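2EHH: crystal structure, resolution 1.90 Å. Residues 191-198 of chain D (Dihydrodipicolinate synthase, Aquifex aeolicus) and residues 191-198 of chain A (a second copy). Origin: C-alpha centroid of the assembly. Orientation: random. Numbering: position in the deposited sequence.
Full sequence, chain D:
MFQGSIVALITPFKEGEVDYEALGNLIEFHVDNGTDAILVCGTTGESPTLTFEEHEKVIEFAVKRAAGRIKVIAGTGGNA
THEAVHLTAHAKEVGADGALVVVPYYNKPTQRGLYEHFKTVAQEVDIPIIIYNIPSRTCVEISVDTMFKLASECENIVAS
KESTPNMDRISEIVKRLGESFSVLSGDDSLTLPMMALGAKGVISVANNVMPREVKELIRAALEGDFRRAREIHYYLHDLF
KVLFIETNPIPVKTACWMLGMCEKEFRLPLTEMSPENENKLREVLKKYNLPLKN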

# COMPACT_ATOMS: atom_id res chain seq x y z
N THR D 191 10.23 -4.09 -19.49
CA THR D 191 11.46 -4.54 -20.10
C THR D 191 12.32 -3.38 -20.62
O THR D 191 13.51 -3.32 -20.34
CB THR D 191 11.18 -5.53 -21.25
OG1 THR D 191 10.51 -6.69 -20.73
CG2 THR D 191 12.48 -5.97 -21.92
N LEU D 192 11.71 -2.46 -21.36
CA LEU D 192 12.48 -1.34 -21.90
C LEU D 192 13.21 -0.55 -20.80
O LEU D 192 14.44 -0.44 -20.83
CB LEU D 192 11.58 -0.42 -22.73
CG LEU D 192 12.31 0.64 -23.58
CD1 LEU D 192 11.42 1.08 -24.75
CD2 LEU D 192 12.69 1.82 -22.71
N PRO D 193 12.48 -0.01 -19.80
CA PRO D 193 13.21 0.73 -18.77
C PRO D 193 14.21 -0.10 -17.97
O PRO D 193 15.26 0.41 -17.59
CB PRO D 193 12.09 1.31 -17.89
CG PRO D 193 10.92 0.38 -18.14
CD PRO D 193 11.03 0.11 -19.62
N MET D 194 13.91 -1.37 -17.70
CA MET D 194 14.86 -2.18 -16.94
C MET D 194 16.15 -2.44 -17.73
O MET D 194 17.24 -2.44 -17.16
CB MET D 194 14.23 -3.52 -16.55
CG MET D 194 13.24 -3.41 -15.40
SD MET D 194 12.95 -5.04 -14.70
CE MET D 194 11.47 -4.72 -13.69
N MET D 195 16.02 -2.67 -19.03
CA MET D 195 17.20 -2.92 -19.85
C MET D 195 18.00 -1.64 -20.03
O MET D 195 19.22 -1.68 -20.20
CB MET D 195 16.80 -3.53 -21.20
CG MET D 195 16.33 -4.97 -21.06
SD MET D 195 16.01 -5.83 -22.60
CE MET D 195 17.70 -6.20 -23.15
N ALA D 196 17.32 -0.50 -19.96
CA ALA D 196 18.00 0.78 -20.08
C ALA D 196 18.91 0.93 -18.86
O ALA D 196 19.95 1.59 -18.92
CB ALA D 196 16.99 1.91 -20.14
N LEU D 197 18.51 0.30 -17.75
CA LEU D 197 19.29 0.34 -16.52
C LEU D 197 20.32 -0.79 -16.44
O LEU D 197 21.12 -0.86 -15.51
CB LEU D 197 18.37 0.26 -15.30
CG LEU D 197 17.62 1.53 -14.91
CD1 LEU D 197 16.49 1.20 -13.94
CD2 LEU D 197 18.60 2.53 -14.30
N GLY D 198 20.30 -1.69 -17.42
CA GLY D 198 21.28 -2.77 -17.41
C GLY D 198 20.75 -4.20 -17.35
O GLY D 198 21.56 -5.13 -17.29
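Chain A (191-198) TLPMMALG

When two copies of one helix meet across a near-twofold relation, each contact either pairs a residue with its own counterpart or recurs with the chains exchanged. The 191-198 segments of dihydrodipicolinate synthase illustrate the principle. Chain A repeats the conformation of chain D, helical from the first residue of the stretch, 191, onward, and the two axes approach to 8.4 Å with an angle of 132° between their N-to-C directions, so the helices run obliquely antiparallel.

Small side chains mark the centre. Pro193(D) CB lies 3.8 Å from Pro193(A) CB, with their CA atoms 4.6 Å apart, and Ala196(D) CB is 3.5 Å from Ala196(A) CB. All four CA-to-CB bonds point toward the partner; alanine ends at CB and the proline ring folds back onto its own N, so both are compact and the close approach of the backbones is accommodated.

The leucines flank these pairs. Leu192 takes chi1 t and chi2 t in both chains, a rotamer that places Leu192(D) CD2 3.8 Å from Ala196(A) CB and 3.4 Å from Ala196(A) O. Leu197 leaves its backbone sideways, yet with chi1 m and chi2 t its end comes nearer: Leu197(A) CD2 lies 3.9 Å from Leu192(D) CD2 and 4.0 Å from Pro193(D) CD. Exchanging the chains gives nearly the same distances, consistent with matching rotamers on similarly placed backbones. No hydrogen bond crosses; the contact is apolar packing, burying 376 Å² in total.

The remaining side chains take no part. The CA-to-CB bond of Met194 points away in both chains, with chi1 m, then chi2 t and chi3 t, which keep the chain extended beyond CB, whereas Met195, out of reach, turns at chi3 to p. Thr191, chi1 m, has its OG1 hydrogen-bonded elsewhere in the structure. Each segment closes in a Schellman motif at Gly198, whose positive phi would jam a CB against the preceding carbonyl O; glycine avoids that conflict.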

# COMPACT_ATOMS: atom_id res chain seq x y z
N THR A 191 15.24 9.23 -13.54
CA THR A 191 15.44 9.99 -14.77
C THR A 191 15.85 9.11 -15.95
O THR A 191 15.27 9.21 -17.03
CB THR A 191 16.48 11.09 -14.56
OG1 THR A 191 16.01 11.99 -13.54
CG2 THR A 191 16.70 11.88 -15.85
N LEU A 192 16.85 8.25 -15.74
CA LEU A 192 17.32 7.39 -16.83
C LEU A 192 16.21 6.51 -17.40
O LEU A 192 15.92 6.57 -18.59
CB LEU A 192 18.51 6.55 -16.35
CG LEU A 192 19.25 5.74 -17.42
CD1 LEU A 192 20.67 5.42 -16.94
CD2 LEU A 192 18.48 4.46 -17.74
N PRO A 193 15.57 5.67 -16.56
CA PRO A 193 14.51 4.83 -17.12
C PRO A 193 13.35 5.62 -17.72
O PRO A 193 12.77 5.22 -18.73
CB PRO A 193 14.09 3.95 -15.94
CG PRO A 193 14.47 4.78 -14.72
CD PRO A 193 15.79 5.38 -15.13
N MET A 194 13.00 6.76 -17.13
CA MET A 194 11.91 7.56 -17.67
C MET A 194 12.28 8.16 -19.02
O MET A 194 11.45 8.22 -19.93
CB MET A 194 11.52 8.68 -16.71
CG MET A 194 10.67 8.22 -15.54
SD MET A 194 9.78 9.60 -14.81
CE MET A 194 9.24 8.84 -13.22
N MET A 195 13.52 8.60 -19.17
CA MET A 195 13.93 9.18 -20.44
C MET A 195 14.08 8.10 -21.51
O MET A 195 13.86 8.35 -22.70
CB MET A 195 15.22 9.99 -20.27
CG MET A 195 14.96 11.30 -19.52
SD MET A 195 16.39 12.38 -19.38
CE MET A 195 16.39 13.13 -21.03
N ALA A 196 14.41 6.88 -21.09
CA ALA A 196 14.53 5.78 -22.05
C ALA A 196 13.14 5.54 -22.65
O ALA A 196 13.01 5.06 -23.78
CB ALA A 196 15.04 4.52 -21.35
N LEU A 197 12.10 5.89 -21.89
CA LEU A 197 10.72 5.73 -22.33
C LEU A 197 10.15 6.95 -23.06
O LEU A 197 9.03 6.91 -23.56
CB LEU A 197 9.82 5.40 -21.14
CG LEU A 197 9.84 3.95 -20.63
CD1 LEU A 197 9.18 3.87 -19.25
CD2 LEU A 197 9.11 3.06 -21.62
N GLY A 198 10.91 8.04 -23.09
CA GLY A 198 10.42 9.23 -23.78
C GLY A 198 10.32 10.52 -22.99
O GLY A 198 9.91 11.55 -23.54